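Local coordinates for protein peptide methionine sulfoxide reductase MsrA (Treponema denticola ATCC 35405, PDB 5FA9) that probably repairs oxidised proteins by reducing both S and R epimers of methionine sulfoxide to methionine with thioredoxin, as a fusion of MsrA and MsrB domains, at residues I2-L7 with Y97-S102; G17-I22 with Q66-H71; P23-T28 with V54-D59; P161-S166 with G305-Y310. The protein carries 2 engineered substitutions. All blocks are in the same frame, centred on the assembly; numbering follows the deposited sequence.

Contact 1: residues I2-L7 with Y97-S102; sequences IKEIYL and YYVDDS
Tyr6 and Tyr97 pair as an antiparallel hydrogen-bonded couple in neighbouring strands of the MsrA mixed sheet. The bond from Tyr97 N to Tyr6 O is short and straight (2.8 Å, 175°), while Tyr6 N reaches Tyr97 O at 3.0 Å through a more bent bond (144°). Both side chains leave on the same face, and their CB atoms touch at 3.8 Å. On the other face Ile5 CD1 rests against Tyr97 O and the CB of Tyr98.

Past this pair strand 95-98 ends, and a water takes over: it donates to Glu4 O at 2.7 Å and accepts from Val99 N at 2.8 Å. Glu4 CG lies between the backbone N and the carbonyl carbon (chi1 61°), the chain extended beyond; Val99 crosses it obliquely, CG1 touching Glu4 CG, 3.4 Å from OE2 and at the edge of the Tyr6 ring. Tyr6 OH donates to that same OE2 (3.1 Å), arriving from above the carboxylate plane. Further out, Glu4 OE1 accepts from Ile2 N of the second subunit, and Tyr97 OH bonds to Glu125.

Gripped by a phenol and by a backbone N-H across the dimer interface, the buried Glu4 carboxylate is probably ionised.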
loop_
_atom_site.group_PDB
_atom_site.type_symbol
_atom_site.label_atom_id
_atom_site.label_comp_id
_atom_site.label_asym_id
_atom_site.label_seq_id
_atom_site.Cartn_x
_atom_site.Cartn_y
_atom_site.Cartn_z
ATOM N N ILE B 2 -0.220 -4.243 -1.828
ATOM C CA ILE B 2 0.495 -3.433 -0.853
ATOM C C ILE B 2 -0.291 -3.409 0.452
ATOM O O ILE B 2 -1.489 -3.125 0.460
ATOM C CB ILE B 2 0.716 -1.992 -1.350
ATOM C CG1 ILE B 2 1.438 -2.000 -2.698
ATOM C CG2 ILE B 2 1.528 -1.202 -0.338
ATOM C CD1 ILE B 2 2.794 -2.673 -2.657
ATOM N N LYS B 3 0.384 -3.717 1.554
ATOM C CA LYS B 3 -0.265 -3.753 2.857
ATOM C C LYS B 3 0.594 -3.063 3.907
ATOM O O LYS B 3 1.757 -2.742 3.657
ATOM C CB LYS B 3 -0.554 -5.197 3.276
ATOM C CG LYS B 3 -1.777 -5.803 2.607
ATOM C CD LYS B 3 -1.811 -7.313 2.777
ATOM C CE LYS B 3 -3.192 -7.874 2.478
ATOM N NZ LYS B 3 -3.794 -7.257 1.263
ATOM N N GLU B 4 0.019 -2.831 5.081
ATOM C CA GLU B 4 0.747 -2.160 6.148
ATOM C C GLU B 4 0.447 -2.761 7.519
ATOM O O GLU B 4 -0.684 -3.149 7.814
ATOM C CB GLU B 4 0.436 -0.659 6.144
ATOM C CG GLU B 4 -1.023 -0.311 6.369
ATOM C CD GLU B 4 -1.302 1.169 6.181
ATOM O OE1 GLU B 4 -1.186 1.657 5.037
ATOM O OE2 GLU B 4 -1.632 1.845 7.179
ATOM N N ILE B 5 1.483 -2.839 8.347
ATOM C CA ILE B 5 1.372 -3.380 9.695
ATOM C C ILE B 5 2.221 -2.525 10.637
ATOM O O ILE B 5 3.218 -1.934 10.219
ATOM C CB ILE B 5 1.815 -4.864 9.745
ATOM C CG1 ILE B 5 1.522 -5.485 11.114
ATOM C CG2 ILE B 5 3.285 -5.004 9.372
ATOM C CD1 ILE B 5 0.048 -5.624 11.419
ATOM N N TYR B 6 1.819 -2.442 11.902
ATOM C CA TYR B 6 2.522 -1.602 12.865
ATOM C C TYR B 6 3.102 -2.440 14.000
ATOM O O TYR B 6 2.375 -3.152 14.692
ATOM C CB TYR B 6 1.584 -0.527 13.418
ATOM C CG TYR B 6 1.112 0.467 12.377
ATOM C CD1 TYR B 6 0.115 0.133 11.467
ATOM C CD2 TYR B 6 1.665 1.739 12.303
ATOM C CE1 TYR B 6 -0.316 1.037 10.514
ATOM C CE2 TYR B 6 1.238 2.650 11.355
ATOM C CZ TYR B 6 0.249 2.293 10.462
ATOM O OH TYR B 6 -0.177 3.198 9.517
ATOM N N LEU B 7 4.415 -2.347 14.187
ATOM C CA LEU B 7 5.110 -3.189 15.156
ATOM C C LEU B 7 5.887 -2.378 16.190
ATOM O O LEU B 7 6.745 -1.566 15.844
ATOM C CB LEU B 7 6.058 -4.147 14.433
ATOM C CG LEU B 7 5.416 -5.071 13.397
ATOM C CD1 LEU B 7 6.471 -5.916 12.705
ATOM C CD2 LEU B 7 4.357 -5.951 14.045
ATOM N N TYR B 97 0.002 -3.802 16.020
ATOM C CA TYR B 97 -1.168 -2.971 15.768
ATOM C C TYR B 97 -1.583 -3.031 14.304
ATOM O O TYR B 97 -0.753 -2.897 13.405
ATOM C CB TYR B 97 -0.887 -1.526 16.183
ATOM C CG TYR B 97 -0.290 -1.408 17.566
ATOM C CD1 TYR B 97 -1.084 -1.532 18.700
ATOM C CD2 TYR B 97 1.069 -1.180 17.740
ATOM C CE1 TYR B 97 -0.541 -1.428 19.968
ATOM C CE2 TYR B 97 1.621 -1.074 19.002
ATOM C CZ TYR B 97 0.813 -1.198 20.113
ATOM O OH TYR B 97 1.360 -1.094 21.371
ATOM N N TYR B 98 -2.877 -3.225 14.075
ATOM C CA TYR B 98 -3.392 -3.392 12.723
ATOM C C TYR B 98 -4.329 -2.258 12.331
ATOM O O TYR B 98 -5.030 -1.692 13.172
ATOM C CB TYR B 98 -4.116 -4.735 12.590
ATOM C CG TYR B 98 -5.283 -4.904 13.538
ATOM C CD1 TYR B 98 -6.559 -4.478 13.186
ATOM C CD2 TYR B 98 -5.111 -5.491 14.785
ATOM C CE1 TYR B 98 -7.628 -4.629 14.048
ATOM C CE2 TYR B 98 -6.175 -5.647 15.655
ATOM C CZ TYR B 98 -7.431 -5.215 15.281
ATOM O OH TYR B 98 -8.493 -5.367 16.143
ATOM N N VAL B 99 -4.337 -1.935 11.044
ATOM C CA VAL B 99 -5.278 -0.973 10.495
ATOM C C VAL B 99 -6.221 -1.715 9.551
ATOM O O VAL B 99 -7.268 -1.204 9.155
ATOM C CB VAL B 99 -4.545 0.165 9.752
ATOM C CG1 VAL B 99 -3.898 -0.363 8.484
ATOM C CG2 VAL B 99 -5.492 1.305 9.435
ATOM N N ASP B 100 -5.839 -2.944 9.220
ATOM C CA ASP B 100 -6.613 -3.793 8.326
ATOM C C ASP B 100 -7.229 -4.945 9.118
ATOM O O ASP B 100 -6.514 -5.816 9.613
ATOM C CB ASP B 100 -5.726 -4.323 7.195
ATOM C CG ASP B 100 -6.519 -4.987 6.083
ATOM O OD1 ASP B 100 -7.740 -5.190 6.245
ATOM O OD2 ASP B 100 -5.912 -5.308 5.039
ATOM N N ASP B 101 -8.552 -4.942 9.236
ATOM C CA ASP B 101 -9.258 -5.923 10.059
ATOM C C ASP B 101 -9.148 -7.346 9.514
ATOM O O ASP B 101 -9.454 -8.309 10.216
ATOM C CB ASP B 101 -10.732 -5.538 10.197
ATOM C CG ASP B 101 -10.927 -4.232 10.941
ATOM O OD1 ASP B 101 -10.111 -3.931 11.839
ATOM O OD2 ASP B 101 -11.895 -3.507 10.629
ATOM N N SER B 102 -8.719 -7.477 8.263
ATOM C CA SER B 102 -8.539 -8.792 7.656
ATOM C C SER B 102 -7.318 -9.509 8.230
ATOM O O SER B 102 -7.149 -10.712 8.037
ATOM C CB SER B 102 -8.408 -8.667 6.136
ATOM O OG SER B 102 -7.212 -7.998 5.777
HETATM O O HOH W 1 -2.962 -3.515 9.138
#

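Contact 2: residues G17-I22 with Q66-H71; sequences GYFRQI and QELLAH
His71 meets three side chains of the 17-22 segment, which runs from the end of helix 12-19 into a type I turn. Its CB sits 3.7 Å from Tyr18 CE2 and slightly farther from Phe19 CE1. CG, anti to the carbonyl carbon and beside the backbone N (chi1 -75°), meets Ile22 CD1 at 3.6 Å. That methyl, which also reaches CD2, stands over one face of the imidazole in a CH-pi contact, 3.7 Å from the ring centroid, the two side chains reaching toward each other tip to tip. ND1 and Tyr18 OH share a hydrogen bond of 2.9 Å, in which either could be the donor, and CE1 lies near the same hydroxyl; the two side chains cross at about a right angle, with their ring planes 59° apart. At the far end of the imidazole, NE2 donates in the ring plane to the anti lone pair of Glu67 OE1, one helical turn earlier (3.2 Å).

Alongside, Phe19 turns its edge to Leu68 O, with CE1 4.1 Å from Leu68 CD2. Outside the two segments, Thr241 also bonds to Glu67 OE1, and Leu162 packs on His71.

With a partner at each nitrogen, the ring's rotation is fixed between two MsrA helices. The nearby Glu67 carboxylate would probably polarise the imidazole.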
loop_
_atom_site.group_PDB
_atom_site.type_symbol
_atom_site.label_atom_id
_atom_site.label_comp_id
_atom_site.label_asym_id
_atom_site.label_seq_id
_atom_site.Cartn_x
_atom_site.Cartn_y
_atom_site.Cartn_z
ATOM N N GLY B 17 15.746 -0.181 11.575
ATOM C CA GLY B 17 17.011 -0.580 10.985
ATOM C C GLY B 17 17.012 -2.026 10.528
ATOM O O GLY B 17 17.680 -2.381 9.557
ATOM N N TYR B 18 16.258 -2.862 11.234
ATOM C CA TYR B 18 16.146 -4.272 10.887
ATOM C C TYR B 18 15.219 -4.485 9.694
ATOM O O TYR B 18 15.621 -5.054 8.679
ATOM C CB TYR B 18 15.649 -5.080 12.088
ATOM C CG TYR B 18 15.584 -6.572 11.840
ATOM C CD1 TYR B 18 16.683 -7.384 12.083
ATOM C CD2 TYR B 18 14.421 -7.168 11.367
ATOM C CE1 TYR B 18 16.629 -8.747 11.857
ATOM C CE2 TYR B 18 14.357 -8.528 11.138
ATOM C CZ TYR B 18 15.463 -9.313 11.385
ATOM O OH TYR B 18 15.403 -10.669 11.159
ATOM N N PHE B 19 13.978 -4.025 9.825
ATOM C CA PHE B 19 12.944 -4.303 8.832
ATOM C C PHE B 19 13.187 -3.622 7.488
ATOM O O PHE B 19 12.654 -4.054 6.467
ATOM C CB PHE B 19 11.571 -3.895 9.374
ATOM C CG PHE B 19 10.955 -4.915 10.286
ATOM C CD1 PHE B 19 10.252 -5.990 9.767
ATOM C CD2 PHE B 19 11.081 -4.803 11.660
ATOM C CE1 PHE B 19 9.686 -6.935 10.602
ATOM C CE2 PHE B 19 10.517 -5.744 12.501
ATOM C CZ PHE B 19 9.819 -6.812 11.970
ATOM N N ARG B 20 13.991 -2.564 7.484
ATOM C CA ARG B 20 14.305 -1.864 6.243
ATOM C C ARG B 20 15.189 -2.718 5.335
ATOM O O ARG B 20 15.310 -2.449 4.141
ATOM C CB ARG B 20 14.985 -0.524 6.533
ATOM C CG ARG B 20 16.431 -0.638 6.986
ATOM C CD ARG B 20 16.976 0.713 7.424
ATOM N NE ARG B 20 16.820 1.733 6.391
ATOM C CZ ARG B 20 17.649 1.893 5.365
ATOM N NH1 ARG B 20 18.700 1.098 5.227
ATOM N NH2 ARG B 20 17.426 2.850 4.473
ATOM N N GLN B 21 15.798 -3.752 5.909
ATOM C CA GLN B 21 16.700 -4.626 5.167
ATOM C C GLN B 21 15.973 -5.834 4.586
ATOM O O GLN B 21 16.567 -6.640 3.870
ATOM C CB GLN B 21 17.841 -5.101 6.065
ATOM C CG GLN B 21 18.722 -3.990 6.599
ATOM C CD GLN B 21 19.860 -4.517 7.448
ATOM O OE1 GLN B 21 20.844 -5.043 6.929
ATOM N NE2 GLN B 21 19.727 -4.385 8.763
ATOM N N ILE B 22 14.687 -5.956 4.897
ATOM C CA ILE B 22 13.909 -7.114 4.476
ATOM C C ILE B 22 13.213 -6.860 3.144
ATOM O O ILE B 22 12.500 -5.869 2.992
ATOM C CB ILE B 22 12.859 -7.497 5.537
ATOM C CG1 ILE B 22 13.547 -7.843 6.858
ATOM C CG2 ILE B 22 12.011 -8.664 5.059
ATOM C CD1 ILE B 22 12.596 -7.985 8.021
ATOM N N GLN B 66 3.122 -13.420 7.650
ATOM C CA GLN B 66 3.669 -14.503 8.457
ATOM C C GLN B 66 5.173 -14.341 8.666
ATOM O O GLN B 66 5.670 -14.493 9.782
ATOM C CB GLN B 66 3.372 -15.860 7.810
ATOM C CG GLN B 66 1.944 -16.362 8.013
ATOM C CD GLN B 66 0.898 -15.421 7.443
ATOM O OE1 GLN B 66 1.024 -14.942 6.315
ATOM N NE2 GLN B 66 -0.140 -15.147 8.225
ATOM N N GLU B 67 5.894 -14.033 7.591
ATOM C CA GLU B 67 7.336 -13.838 7.682
ATOM C C GLU B 67 7.671 -12.584 8.485
ATOM O O GLU B 67 8.605 -12.585 9.285
ATOM C CB GLU B 67 7.966 -13.753 6.289
ATOM C CG GLU B 67 9.468 -13.493 6.319
ATOM C CD GLU B 67 10.110 -13.555 4.948
ATOM O OE1 GLU B 67 11.301 -13.193 4.834
ATOM O OE2 GLU B 67 9.431 -13.968 3.985
ATOM N N LEU B 68 6.905 -11.518 8.268
ATOM C CA LEU B 68 7.118 -10.264 8.985
ATOM C C LEU B 68 6.951 -10.440 10.490
ATOM O O LEU B 68 7.720 -9.890 11.278
ATOM C CB LEU B 68 6.160 -9.186 8.479
ATOM C CG LEU B 68 6.469 -8.585 7.108
ATOM C CD1 LEU B 68 5.488 -7.473 6.791
ATOM C CD2 LEU B 68 7.899 -8.068 7.058
ATOM N N LEU B 69 5.942 -11.209 10.886
ATOM C CA LEU B 69 5.711 -11.483 12.297
ATOM C C LEU B 69 6.776 -12.436 12.829
ATOM O O LEU B 69 7.119 -12.400 14.010
ATOM C CB LEU B 69 4.312 -12.059 12.515
ATOM C CG LEU B 69 3.161 -11.085 12.252
ATOM C CD1 LEU B 69 1.819 -11.740 12.535
ATOM C CD2 LEU B 69 3.333 -9.820 13.081
ATOM N N ALA B 70 7.292 -13.289 11.950
ATOM C CA ALA B 70 8.381 -14.188 12.309
ATOM C C ALA B 70 9.645 -13.387 12.607
ATOM O O ALA B 70 10.342 -13.653 13.586
ATOM C CB ALA B 70 8.633 -15.198 11.201
ATOM N N HIS B 71 9.937 -12.408 11.754
ATOM C CA HIS B 71 11.056 -11.498 11.979
ATOM C C HIS B 71 10.864 -10.718 13.272
ATOM O O HIS B 71 11.809 -10.514 14.034
ATOM C CB HIS B 71 11.217 -10.523 10.809
ATOM C CG HIS B 71 11.829 -11.135 9.587
ATOM N ND1 HIS B 71 13.157 -11.499 9.521
ATOM C CD2 HIS B 71 11.297 -11.434 8.378
ATOM C CE1 HIS B 71 13.415 -12.003 8.328
ATOM N NE2 HIS B 71 12.303 -11.975 7.614
#

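Contact 3: residues P23-T28 with V54-D59; sequences PGVKET and VKIVYD
Strands 25-28 and 54-59 run antiparallel, their directions 162° apart, and a classic beta bulge interrupts the pairing where Lys26 and Glu27 both face Val57. Val57 O takes two N-H groups, from Lys26 at 2.8 Å and from Glu27 at 3.2 Å; Val57 N returns a nearly straight bond to Glu27 O (2.9 Å, 170°). Before the bulge, Asp59 N donates to Gly24 O, also at 2.9 Å.

Among the side chains, Thr28 and Ile56 lie side by side and point the same way, Thr28 CG2 touching Ile56 CD1 at 3.8 Å. Farther along this face Val25 CG2 meets Ile56 CG2. The opposite face carries Glu27 and Val57, whose CB atoms are 4.0 Å apart. Glu27 CG is anti to the backbone N (chi1 169°) and the chain stays extended beyond it; a water donates to OE2 and accepts from Lys55 NZ at 2.8 Å.

Glu27 OE1 also accepts from a bound dithiothreitol, probably from the crystallisation liquor, while Thr28 OG1 bonds to Glu16. Lys26 NZ and Glu27 OE1 of each subunit form salt bridges reciprocally with the other subunit, pairing these charges across the dimer interface.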
loop_
_atom_site.group_PDB
_atom_site.type_symbol
_atom_site.label_atom_id
_atom_site.label_comp_id
_atom_site.label_asym_id
_atom_site.label_seq_id
_atom_site.Cartn_x
_atom_site.Cartn_y
_atom_site.Cartn_z
ATOM N N PRO B 23 13.432 -7.756 2.167
ATOM C CA PRO B 23 12.809 -7.666 0.843
ATOM C C PRO B 23 11.287 -7.585 0.923
ATOM O O PRO B 23 10.677 -8.253 1.758
ATOM C CB PRO B 23 13.250 -8.963 0.160
ATOM C CG PRO B 23 14.523 -9.326 0.839
ATOM C CD PRO B 23 14.347 -8.907 2.268
ATOM N N GLY B 24 10.687 -6.772 0.061
ATOM C CA GLY B 24 9.248 -6.587 0.062
ATOM C C GLY B 24 8.818 -5.370 0.856
ATOM O O GLY B 24 7.748 -4.811 0.617
ATOM N N VAL B 25 9.652 -4.957 1.805
ATOM C CA VAL B 25 9.380 -3.752 2.581
ATOM C C VAL B 25 9.629 -2.516 1.724
ATOM O O VAL B 25 10.741 -2.294 1.246
ATOM C CB VAL B 25 10.247 -3.684 3.850
ATOM C CG1 VAL B 25 10.078 -2.336 4.533
ATOM C CG2 VAL B 25 9.885 -4.816 4.799
ATOM N N LYS B 26 8.587 -1.714 1.533
ATOM C CA LYS B 26 8.659 -0.578 0.622
ATOM C C LYS B 26 8.853 0.746 1.355
ATOM O O LYS B 26 9.357 1.710 0.780
ATOM C CB LYS B 26 7.399 -0.516 -0.242
ATOM C CG LYS B 26 7.029 -1.843 -0.887
ATOM C CD LYS B 26 6.484 -1.642 -2.290
ATOM C CE LYS B 26 7.604 -1.342 -3.274
ATOM N NZ LYS B 26 7.083 -0.867 -4.585
ATOM N N GLU B 27 8.457 0.789 2.623
ATOM C CA GLU B 27 8.565 2.012 3.411
ATOM C C GLU B 27 8.494 1.733 4.909
ATOM O O GLU B 27 7.669 0.942 5.365
ATOM C CB GLU B 27 7.463 2.998 3.008
ATOM C CG GLU B 27 7.314 4.197 3.934
ATOM C CD GLU B 27 6.297 5.202 3.428
ATOM O OE1 GLU B 27 6.299 5.493 2.214
ATOM O OE2 GLU B 27 5.492 5.700 4.243
ATOM N N THR B 28 9.370 2.386 5.669
ATOM C CA THR B 28 9.345 2.299 7.124
ATOM C C THR B 28 9.286 3.689 7.749
ATOM O O THR B 28 9.923 4.625 7.264
ATOM C CB THR B 28 10.576 1.555 7.674
ATOM O OG1 THR B 28 11.773 2.202 7.223
ATOM C CG2 THR B 28 10.581 0.108 7.208
ATOM N N VAL B 54 7.125 1.165 14.744
ATOM C CA VAL B 54 7.572 1.376 13.375
ATOM C C VAL B 54 6.488 0.966 12.383
ATOM O O VAL B 54 6.013 -0.168 12.402
ATOM C CB VAL B 54 8.859 0.589 13.067
ATOM C CG1 VAL B 54 9.233 0.741 11.601
ATOM C CG2 VAL B 54 9.991 1.062 13.957
ATOM N N LYS B 55 6.097 1.901 11.522
ATOM C CA LYS B 55 5.131 1.617 10.469
ATOM C C LYS B 55 5.793 0.832 9.344
ATOM O O LYS B 55 6.819 1.248 8.810
ATOM C CB LYS B 55 4.528 2.914 9.928
ATOM C CG LYS B 55 3.592 2.723 8.744
ATOM C CD LYS B 55 2.953 4.039 8.334
ATOM C CE LYS B 55 1.998 3.854 7.167
ATOM N NZ LYS B 55 1.373 5.143 6.759
ATOM N N ILE B 56 5.209 -0.309 8.994
ATOM C CA ILE B 56 5.765 -1.157 7.946
ATOM C C ILE B 56 4.832 -1.263 6.746
ATOM O O ILE B 56 3.782 -1.897 6.825
ATOM C CB ILE B 56 6.056 -2.579 8.464
ATOM C CG1 ILE B 56 6.945 -2.529 9.709
ATOM C CG2 ILE B 56 6.700 -3.421 7.372
ATOM C CD1 ILE B 56 8.351 -2.053 9.433
ATOM N N VAL B 57 5.225 -0.653 5.633
ATOM C CA VAL B 57 4.480 -0.784 4.386
ATOM C C VAL B 57 5.188 -1.795 3.491
ATOM O O VAL B 57 6.365 -1.632 3.172
ATOM C CB VAL B 57 4.346 0.561 3.650
ATOM C CG1 VAL B 57 3.596 0.377 2.341
ATOM C CG2 VAL B 57 3.642 1.579 4.534
ATOM N N TYR B 58 4.470 -2.837 3.083
ATOM C CA TYR B 58 5.101 -3.946 2.378
ATOM C C TYR B 58 4.247 -4.516 1.248
ATOM O O TYR B 58 3.032 -4.328 1.210
ATOM C CB TYR B 58 5.445 -5.062 3.369
ATOM C CG TYR B 58 4.235 -5.751 3.969
ATOM C CD1 TYR B 58 3.535 -5.176 5.023
ATOM C CD2 TYR B 58 3.800 -6.979 3.487
ATOM C CE1 TYR B 58 2.433 -5.803 5.577
ATOM C CE2 TYR B 58 2.699 -7.613 4.033
ATOM C CZ TYR B 58 2.020 -7.021 5.078
ATOM O OH TYR B 58 0.924 -7.649 5.625
ATOM N N ASP B 59 4.908 -5.217 0.332
ATOM C CA ASP B 59 4.233 -5.926 -0.748
ATOM C C ASP B 59 4.064 -7.389 -0.354
ATOM O O ASP B 59 5.047 -8.118 -0.206
ATOM C CB ASP B 59 5.024 -5.805 -2.054
ATOM C CG ASP B 59 4.253 -6.317 -3.260
ATOM O OD1 ASP B 59 3.141 -6.861 -3.085
ATOM O OD2 ASP B 59 4.765 -6.177 -4.390
HETATM O O HOH W 2 2.412 5.894 4.288
#

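Contact 4: residues P161-S166 with G305-Y310; sequences PLYDES and GDYLPY
The loop between helices 142-145 and 173-179 meets the turn leading into the short helix 308-311 through a cluster of three tyrosines, Tyr163, Tyr307 and Tyr310. Tyr163, its CG anti to the carbonyl carbon (chi1 -58°), reaches Tyr310 tip to tip, and the two share a hydroxyl-hydroxyl hydrogen bond of 2.7 Å, each oxygen lying at the edge of the other ring. Tyr307 slides past Tyr163 in the opposite direction, its edge toward the Tyr163 face, with planes 50° apart and centroids 4.7 Å apart. Its CE1 packs on Tyr163 CD2 at 3.6 Å, and its OH ends near Tyr163 CB.

Asp306 adds its CB, 3.8 Å from Tyr163 CD1, while its carboxylate forms a salt bridge with Lys117. Leu162 CG lies over a face of the Tyr163 ring. Two waters complete the join: one links Tyr163 OH with Asp306 O, the other Tyr307 OH (2.7 Å) with Asp164 O. Helix 65-74 packs against them, Ala70 on Tyr163 and Glu67 on Tyr310.

Tyr163 OH therefore has both a phenol and a water as partners, and hydroxyls, waters and aromatic packing hold the 161-166 loop to the C-terminal part, without a direct charge pair between the segments.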
loop_
_atom_site.group_PDB
_atom_site.type_symbol
_atom_site.label_atom_id
_atom_site.label_comp_id
_atom_site.label_asym_id
_atom_site.label_seq_id
_atom_site.Cartn_x
_atom_site.Cartn_y
_atom_site.Cartn_z
ATOM N N PRO B 161 20.063 -16.150 8.181
ATOM C CA PRO B 161 18.867 -16.998 8.096
ATOM C C PRO B 161 17.852 -16.755 9.213
ATOM O O PRO B 161 18.221 -16.664 10.384
ATOM C CB PRO B 161 19.441 -18.414 8.192
ATOM C CG PRO B 161 20.802 -18.291 7.617
ATOM C CD PRO B 161 21.301 -16.942 8.051
ATOM N N LEU B 162 16.583 -16.647 8.833
ATOM C CA LEU B 162 15.499 -16.454 9.787
ATOM C C LEU B 162 15.257 -17.721 10.599
ATOM O O LEU B 162 14.912 -17.660 11.780
ATOM C CB LEU B 162 14.217 -16.038 9.060
ATOM C CG LEU B 162 12.962 -15.805 9.905
ATOM C CD1 LEU B 162 13.224 -14.782 10.996
ATOM C CD2 LEU B 162 11.801 -15.364 9.028
ATOM N N TYR B 163 15.449 -18.869 9.958
ATOM C CA TYR B 163 15.220 -20.158 10.599
ATOM C C TYR B 163 16.492 -20.995 10.642
ATOM O O TYR B 163 17.475 -20.682 9.969
ATOM C CB TYR B 163 14.115 -20.929 9.875
ATOM C CG TYR B 163 12.795 -20.196 9.819
ATOM C CD1 TYR B 163 11.989 -20.095 10.945
ATOM C CD2 TYR B 163 12.354 -19.608 8.640
ATOM C CE1 TYR B 163 10.781 -19.427 10.900
ATOM C CE2 TYR B 163 11.147 -18.938 8.585
ATOM C CZ TYR B 163 10.364 -18.851 9.719
ATOM O OH TYR B 163 9.161 -18.185 9.672
ATOM N N ASP B 164 16.465 -22.055 11.443
ATOM C CA ASP B 164 17.586 -22.982 11.532
ATOM C C ASP B 164 17.847 -23.651 10.187
ATOM O O ASP B 164 17.026 -24.430 9.700
ATOM C CB ASP B 164 17.318 -24.040 12.606
ATOM C CG ASP B 164 18.497 -24.970 12.817
ATOM O OD1 ASP B 164 19.634 -24.580 12.478
ATOM O OD2 ASP B 164 18.285 -26.093 13.321
ATOM N N GLU B 165 18.992 -23.340 9.590
ATOM C CA GLU B 165 19.361 -23.902 8.296
ATOM C C GLU B 165 20.567 -24.824 8.417
ATOM O O GLU B 165 21.219 -25.142 7.421
ATOM C CB GLU B 165 19.652 -22.788 7.290
ATOM C CG GLU B 165 18.449 -21.927 6.949
ATOM C CD GLU B 165 18.684 -21.060 5.729
ATOM O OE1 GLU B 165 19.735 -21.224 5.074
ATOM O OE2 GLU B 165 17.819 -20.212 5.424
ATOM N N SER B 166 20.861 -25.250 9.640
ATOM C CA SER B 166 21.999 -26.124 9.892
ATOM C C SER B 166 21.796 -27.483 9.232
ATOM O O SER B 166 22.758 -28.136 8.825
ATOM C CB SER B 166 22.223 -26.294 11.397
ATOM O OG SER B 166 21.113 -26.928 12.009
ATOM N N GLY B 305 8.144 -27.551 12.006
ATOM C CA GLY B 305 7.129 -26.915 12.827
ATOM C C GLY B 305 7.089 -25.403 12.704
ATOM O O GLY B 305 6.050 -24.783 12.933
ATOM N N ASP B 306 8.218 -24.804 12.344
ATOM C CA ASP B 306 8.316 -23.352 12.244
ATOM C C ASP B 306 7.627 -22.802 10.997
ATOM O O ASP B 306 7.417 -21.595 10.879
ATOM C CB ASP B 306 9.782 -22.918 12.253
ATOM C CG ASP B 306 10.443 -23.126 13.601
ATOM O OD1 ASP B 306 9.719 -23.379 14.586
ATOM O OD2 ASP B 306 11.687 -23.037 13.675
ATOM N N TYR B 307 7.272 -23.688 10.071
ATOM C CA TYR B 307 6.733 -23.269 8.782
ATOM C C TYR B 307 5.227 -23.495 8.662
ATOM O O TYR B 307 4.650 -23.312 7.590
ATOM C CB TYR B 307 7.460 -23.999 7.649
ATOM C CG TYR B 307 8.947 -23.733 7.616
ATOM C CD1 TYR B 307 9.460 -22.632 6.942
ATOM C CD2 TYR B 307 9.839 -24.577 8.265
ATOM C CE1 TYR B 307 10.819 -22.382 6.911
ATOM C CE2 TYR B 307 11.200 -24.336 8.239
ATOM C CZ TYR B 307 11.684 -23.238 7.561
ATOM O OH TYR B 307 13.039 -22.993 7.532
ATOM N N LEU B 308 4.595 -23.893 9.761
ATOM C CA LEU B 308 3.152 -24.129 9.776
ATOM C C LEU B 308 2.294 -22.909 9.388
ATOM O O LEU B 308 1.337 -23.063 8.628
ATOM C CB LEU B 308 2.716 -24.643 11.154
ATOM C CG LEU B 308 3.313 -25.973 11.617
ATOM C CD1 LEU B 308 2.816 -26.330 13.010
ATOM C CD2 LEU B 308 2.995 -27.086 10.631
ATOM N N PRO B 309 2.618 -21.701 9.899
ATOM C CA PRO B 309 1.760 -20.564 9.531
ATOM C C PRO B 309 1.765 -20.218 8.042
ATOM O O PRO B 309 0.828 -19.574 7.571
ATOM C CB PRO B 309 2.350 -19.408 10.345
ATOM C CG PRO B 309 3.003 -20.061 11.502
ATOM C CD PRO B 309 3.589 -21.318 10.942
ATOM N N TYR B 310 2.795 -20.634 7.311
ATOM C CA TYR B 310 2.858 -20.365 5.878
ATOM C C TYR B 310 1.851 -21.223 5.117
ATOM O O TYR B 310 1.459 -20.891 3.999
ATOM C CB TYR B 310 4.272 -20.601 5.344
ATOM C CG TYR B 310 5.299 -19.649 5.913
ATOM C CD1 TYR B 310 5.302 -18.306 5.555
ATOM C CD2 TYR B 310 6.266 -20.091 6.805
ATOM C CE1 TYR B 310 6.236 -17.430 6.073
ATOM C CE2 TYR B 310 7.207 -19.222 7.328
ATOM C CZ TYR B 310 7.187 -17.894 6.958
ATOM O OH TYR B 310 8.122 -17.026 7.478
HETATM O O HOH W 3 7.434 -18.831 11.809
HETATM O O HOH W 4 14.255 -24.426 9.450
#

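Contacts 1 and 3 belong to one sheet: strand 2-8 bonds to strand 51-59 through Lys3 with Tyr58 and Ile5 with Ile56, so the 2-8/51-59 pair couples the two contacts into four consecutive strands. Both reach the second subunit, though contact 1 is buried and contact 3 only partly so. Contact 2 is buried too, and places its helices against that sheet, with Phe19 on Leu7 and Leu68 on Tyr58. Contact 4, partly buried, backs onto helix 65-74, where Gln66 meets Pro309, and lies well away from contacts 1 and 3. Main-chain bonds dominate in the sheet; side-chain rings and hydroxyls do the work in contacts 2 and 4.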